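Local coordinates for transcriptional regulator ComR (Streptococcus vestibularis F0396, PDB 6HU8), which probably binds DNA as a peptide-responsive RNPP-family transcriptional regulator of competence, a helix-turn-helix domain being joined to a tetratricopeptide domain, at residues L121-W135 with N161-L173. Residues are numbered along the deposited sequence; the frame is centred on the assembly and turned at random.
Sequences LTLDILENILSFTSW and NDLLVIDYYFYHL
I125 and I129, one helical turn apart, each lay a CG1 methylene over the face of a tyrosine. I125 CG1 sits 3.7 Å from Y168 CG, and I129 CG1 covers the Y171 ring; a beta-branched chain is slim and stiff enough to fit against broad aromatic planes. H172 CE1 covers the opposite face of Y168, making this the tightly packed part of the contact. Both tyrosines hold CG anti to the backbone N (chi1 -172° in Y171), which carries their hydroxyls across to the other helix. N128 ND2 donates to Y168 OH at 2.8 Å, nearly in its own amide plane, while R138 takes the amide oxygen; a water joins the same hydroxyl to W135 O. Y171 OH donates to T133 O at 2.7 Å, from above the carbonyl plane, just beyond the Schellman motif in which F132 adopts positive phi. W135 then stacks its five-membered ring face to face on H172, planes 23° from parallel. Histidine suits this place because its flat ring can stack while both nitrogens hydrogen-bond: ND1 donates in the ring plane to Y168 O, and NE2 pairs with E142. The N-terminal end is buried and aliphatic, T122 CG2 meeting L164 CD1 at 3.6 Å. N161 OD1, also bonded to K82, lies 3.0 Å from T122 OG1, at most a weak hydrogen bond. Packing is looser at L126, whose CD2 stays 4.2 Å from L164 CD2, and at exposed F132, its CB directed away from helix 160-173. Segments 121-131 and 161-173, from helices 117-131 and 160-173, cross at 37°, the roughly parallel, inclined packing of alternate helices characteristic of a tetratricopeptide-type alpha solenoid.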
# COMPACT_ATOMS: atom_id res chain seq x y z
N LEU A 121 5.97 -1.29 -9.10
CA LEU A 121 4.91 -0.35 -8.71
C LEU A 121 4.99 0.00 -7.23
O LEU A 121 4.76 1.15 -6.83
CB LEU A 121 3.52 -0.91 -9.01
CG LEU A 121 2.38 0.01 -8.51
CD1 LEU A 121 2.31 1.27 -9.37
CD2 LEU A 121 1.03 -0.71 -8.50
N THR A 122 5.31 -0.98 -6.40
CA THR A 122 5.47 -0.73 -4.97
C THR A 122 6.50 0.37 -4.73
O THR A 122 6.29 1.25 -3.88
CB THR A 122 5.89 -2.02 -4.21
OG1 THR A 122 4.72 -2.81 -3.96
CG2 THR A 122 6.52 -1.67 -2.87
N LEU A 123 7.58 0.34 -5.50
CA LEU A 123 8.62 1.35 -5.35
C LEU A 123 8.11 2.72 -5.80
O LEU A 123 8.33 3.72 -5.13
CB LEU A 123 9.87 0.95 -6.13
CG LEU A 123 10.56 -0.32 -5.61
CD1 LEU A 123 11.81 -0.67 -6.41
CD2 LEU A 123 10.88 -0.19 -4.12
N ASP A 124 7.42 2.75 -6.94
CA ASP A 124 6.83 3.98 -7.44
C ASP A 124 5.83 4.59 -6.45
O ASP A 124 5.82 5.81 -6.25
CB ASP A 124 6.13 3.73 -8.78
CG ASP A 124 7.10 3.66 -9.95
OD1 ASP A 124 8.16 4.31 -9.90
OD2 ASP A 124 6.77 2.96 -10.93
N ILE A 125 4.99 3.75 -5.83
CA ILE A 125 3.97 4.22 -4.89
C ILE A 125 4.60 4.88 -3.66
O ILE A 125 4.23 6.00 -3.30
CB ILE A 125 3.05 3.08 -4.40
CG1 ILE A 125 2.11 2.63 -5.51
CG2 ILE A 125 2.25 3.51 -3.16
CD1 ILE A 125 1.28 1.41 -5.13
N LEU A 126 5.52 4.19 -3.01
CA LEU A 126 6.24 4.74 -1.88
C LEU A 126 6.88 6.07 -2.24
O LEU A 126 6.82 7.04 -1.48
CB LEU A 126 7.31 3.76 -1.39
CG LEU A 126 6.79 2.49 -0.74
CD1 LEU A 126 7.91 1.49 -0.57
CD2 LEU A 126 6.16 2.83 0.60
N GLU A 127 7.50 6.12 -3.42
CA GLU A 127 8.21 7.31 -3.85
C GLU A 127 7.24 8.46 -4.12
O GLU A 127 7.49 9.58 -3.70
CB GLU A 127 9.04 7.01 -5.10
CG GLU A 127 10.00 8.12 -5.47
CD GLU A 127 10.61 7.93 -6.85
OE1 GLU A 127 11.85 7.98 -6.96
OE2 GLU A 127 9.85 7.73 -7.83
N ASN A 128 6.14 8.18 -4.83
CA ASN A 128 5.16 9.20 -5.16
C ASN A 128 4.53 9.81 -3.90
O ASN A 128 4.53 11.02 -3.73
CB ASN A 128 4.09 8.63 -6.09
CG ASN A 128 4.56 8.52 -7.55
OD1 ASN A 128 5.70 8.86 -7.87
ND2 ASN A 128 3.68 8.04 -8.44
N ILE A 129 4.00 8.97 -3.01
CA ILE A 129 3.41 9.45 -1.77
C ILE A 129 4.44 10.22 -0.92
O ILE A 129 4.18 11.36 -0.53
CB ILE A 129 2.82 8.29 -0.92
CG1 ILE A 129 1.66 7.62 -1.66
CG2 ILE A 129 2.34 8.80 0.45
CD1 ILE A 129 1.11 6.39 -0.97
N LEU A 130 5.59 9.61 -0.65
CA LEU A 130 6.63 10.25 0.17
C LEU A 130 7.09 11.60 -0.37
O LEU A 130 7.53 12.46 0.39
CB LEU A 130 7.85 9.35 0.29
CG LEU A 130 7.82 8.22 1.32
CD1 LEU A 130 8.90 7.21 0.99
CD2 LEU A 130 8.01 8.77 2.74
N SER A 131 6.99 11.79 -1.69
CA SER A 131 7.46 13.02 -2.30
C SER A 131 6.31 13.96 -2.68
O SER A 131 6.55 15.07 -3.17
CB SER A 131 8.28 12.70 -3.55
OG SER A 131 7.43 12.27 -4.60
N PHE A 132 5.07 13.52 -2.46
CA PHE A 132 3.87 14.29 -2.80
C PHE A 132 3.72 14.53 -4.29
O PHE A 132 3.14 15.53 -4.71
CB PHE A 132 3.86 15.65 -2.07
CG PHE A 132 3.50 15.55 -0.61
CD1 PHE A 132 4.48 15.33 0.35
CD2 PHE A 132 2.18 15.70 -0.20
CE1 PHE A 132 4.14 15.25 1.69
CE2 PHE A 132 1.84 15.62 1.14
CZ PHE A 132 2.82 15.39 2.09
N THR A 133 4.25 13.61 -5.09
CA THR A 133 4.08 13.67 -6.54
C THR A 133 2.62 13.41 -6.89
O THR A 133 2.00 12.50 -6.35
CB THR A 133 4.96 12.64 -7.26
OG1 THR A 133 6.34 12.92 -6.99
CG2 THR A 133 4.73 12.70 -8.77
N SER A 134 2.08 14.24 -7.77
CA SER A 134 0.70 14.07 -8.22
C SER A 134 0.55 12.76 -8.99
O SER A 134 1.37 12.45 -9.86
CB SER A 134 0.28 15.24 -9.10
OG SER A 134 -0.81 14.88 -9.94
N TRP A 135 -0.49 12.00 -8.68
CA TRP A 135 -0.69 10.73 -9.35
C TRP A 135 -1.00 10.92 -10.85
O TRP A 135 -0.74 10.03 -11.66
CB TRP A 135 -1.79 9.92 -8.65
CG TRP A 135 -3.15 10.55 -8.65
CD1 TRP A 135 -3.74 11.25 -7.63
CD2 TRP A 135 -4.12 10.51 -9.71
NE1 TRP A 135 -5.00 11.66 -7.99
CE2 TRP A 135 -5.26 11.21 -9.27
CE3 TRP A 135 -4.12 9.95 -11.00
CZ2 TRP A 135 -6.39 11.37 -10.07
CZ3 TRP A 135 -5.25 10.11 -11.78
CH2 TRP A 135 -6.36 10.82 -11.32
N ASN A 161 2.23 -5.88 -0.68
CA ASN A 161 2.07 -5.13 -1.93
C ASN A 161 0.62 -4.67 -2.12
O ASN A 161 0.39 -3.54 -2.56
CB ASN A 161 2.50 -5.95 -3.17
CG ASN A 161 3.99 -6.15 -3.25
OD1 ASN A 161 4.77 -5.46 -2.58
ND2 ASN A 161 4.42 -7.09 -4.09
N ASP A 162 -0.34 -5.54 -1.82
CA ASP A 162 -1.76 -5.16 -1.90
C ASP A 162 -2.06 -3.94 -1.03
O ASP A 162 -2.76 -3.00 -1.45
CB ASP A 162 -2.68 -6.30 -1.47
CG ASP A 162 -2.64 -7.48 -2.42
OD1 ASP A 162 -2.26 -7.30 -3.60
OD2 ASP A 162 -3.01 -8.59 -1.97
N LEU A 163 -1.55 -3.97 0.20
CA LEU A 163 -1.75 -2.88 1.16
C LEU A 163 -1.16 -1.59 0.64
O LEU A 163 -1.71 -0.51 0.89
CB LEU A 163 -1.13 -3.22 2.52
CG LEU A 163 -1.84 -4.32 3.31
CD1 LEU A 163 -1.17 -4.48 4.65
CD2 LEU A 163 -3.32 -4.01 3.49
N LEU A 164 -0.07 -1.68 -0.11
CA LEU A 164 0.54 -0.47 -0.65
C LEU A 164 -0.25 0.07 -1.85
O LEU A 164 -0.36 1.28 -2.03
CB LEU A 164 2.01 -0.73 -1.00
CG LEU A 164 2.87 -0.96 0.25
CD1 LEU A 164 4.29 -1.36 -0.11
CD2 LEU A 164 2.88 0.26 1.14
N VAL A 165 -0.79 -0.82 -2.69
CA VAL A 165 -1.69 -0.38 -3.75
C VAL A 165 -2.87 0.35 -3.11
O VAL A 165 -3.32 1.41 -3.57
CB VAL A 165 -2.20 -1.57 -4.60
CG1 VAL A 165 -3.30 -1.11 -5.54
CG2 VAL A 165 -1.04 -2.23 -5.37
N ILE A 166 -3.38 -0.22 -2.03
CA ILE A 166 -4.51 0.36 -1.31
C ILE A 166 -4.12 1.71 -0.71
O ILE A 166 -4.93 2.63 -0.63
CB ILE A 166 -5.03 -0.60 -0.21
CG1 ILE A 166 -5.70 -1.81 -0.85
CG2 ILE A 166 -6.02 0.12 0.73
CD1 ILE A 166 -6.15 -2.87 0.14
N ASP A 167 -2.86 1.85 -0.32
CA ASP A 167 -2.36 3.15 0.11
C ASP A 167 -2.45 4.18 -1.04
O ASP A 167 -2.92 5.31 -0.84
CB ASP A 167 -0.92 3.02 0.61
CG ASP A 167 -0.58 4.03 1.68
OD1 ASP A 167 -1.43 4.91 1.98
OD2 ASP A 167 0.54 3.95 2.21
N TYR A 168 -2.03 3.77 -2.24
CA TYR A 168 -2.06 4.67 -3.40
C TYR A 168 -3.49 5.06 -3.75
O TYR A 168 -3.77 6.20 -4.18
CB TYR A 168 -1.39 4.00 -4.62
CG TYR A 168 -0.79 4.97 -5.62
CD1 TYR A 168 -0.04 6.06 -5.20
CD2 TYR A 168 -0.95 4.77 -6.99
CE1 TYR A 168 0.52 6.94 -6.12
CE2 TYR A 168 -0.39 5.63 -7.92
CZ TYR A 168 0.34 6.71 -7.48
OH TYR A 168 0.90 7.56 -8.40
N TYR A 169 -4.41 4.12 -3.56
CA TYR A 169 -5.83 4.40 -3.75
C TYR A 169 -6.30 5.51 -2.80
O TYR A 169 -6.86 6.51 -3.25
CB TYR A 169 -6.66 3.12 -3.56
CG TYR A 169 -8.13 3.37 -3.26
CD1 TYR A 169 -8.95 4.04 -4.18
CD2 TYR A 169 -8.71 2.95 -2.06
CE1 TYR A 169 -10.30 4.28 -3.91
CE2 TYR A 169 -10.06 3.19 -1.78
CZ TYR A 169 -10.84 3.86 -2.71
OH TYR A 169 -12.17 4.10 -2.44
N PHE A 170 -6.04 5.36 -1.50
CA PHE A 170 -6.40 6.40 -0.53
C PHE A 170 -5.76 7.73 -0.89
O PHE A 170 -6.38 8.80 -0.74
CB PHE A 170 -6.01 5.97 0.89
CG PHE A 170 -6.79 4.80 1.40
CD1 PHE A 170 -8.14 4.66 1.08
CD2 PHE A 170 -6.19 3.84 2.18
CE1 PHE A 170 -8.88 3.59 1.54
CE2 PHE A 170 -6.93 2.76 2.66
CZ PHE A 170 -8.28 2.63 2.32
N TYR A 171 -4.52 7.66 -1.38
CA TYR A 171 -3.81 8.84 -1.87
C TYR A 171 -4.56 9.57 -2.99
O TYR A 171 -4.45 10.78 -3.11
CB TYR A 171 -2.43 8.43 -2.35
CG TYR A 171 -1.48 9.54 -2.72
CD1 TYR A 171 -0.99 10.42 -1.76
CD2 TYR A 171 -1.01 9.68 -4.03
CE1 TYR A 171 -0.09 11.43 -2.09
CE2 TYR A 171 -0.11 10.67 -4.37
CZ TYR A 171 0.35 11.55 -3.40
OH TYR A 171 1.25 12.54 -3.74
N HIS A 172 -5.33 8.83 -3.79
CA HIS A 172 -6.18 9.45 -4.82
C HIS A 172 -7.33 10.25 -4.20
O HIS A 172 -7.81 11.23 -4.78
CB HIS A 172 -6.80 8.40 -5.76
CG HIS A 172 -5.87 7.88 -6.80
ND1 HIS A 172 -4.71 7.21 -6.48
CD2 HIS A 172 -5.93 7.92 -8.15
CE1 HIS A 172 -4.09 6.86 -7.60
NE2 HIS A 172 -4.81 7.27 -8.63
N LEU A 173 -7.79 9.80 -3.03
CA LEU A 173 -8.97 10.38 -2.41
C LEU A 173 -8.64 11.61 -1.58
O LEU A 173 -9.54 12.32 -1.16
CB LEU A 173 -9.68 9.36 -1.53
CG LEU A 173 -10.18 8.10 -2.22
CD1 LEU A 173 -11.00 7.27 -1.26
CD2 LEU A 173 -11.00 8.49 -3.45
O HOH W 1 -0.14 7.42 -10.86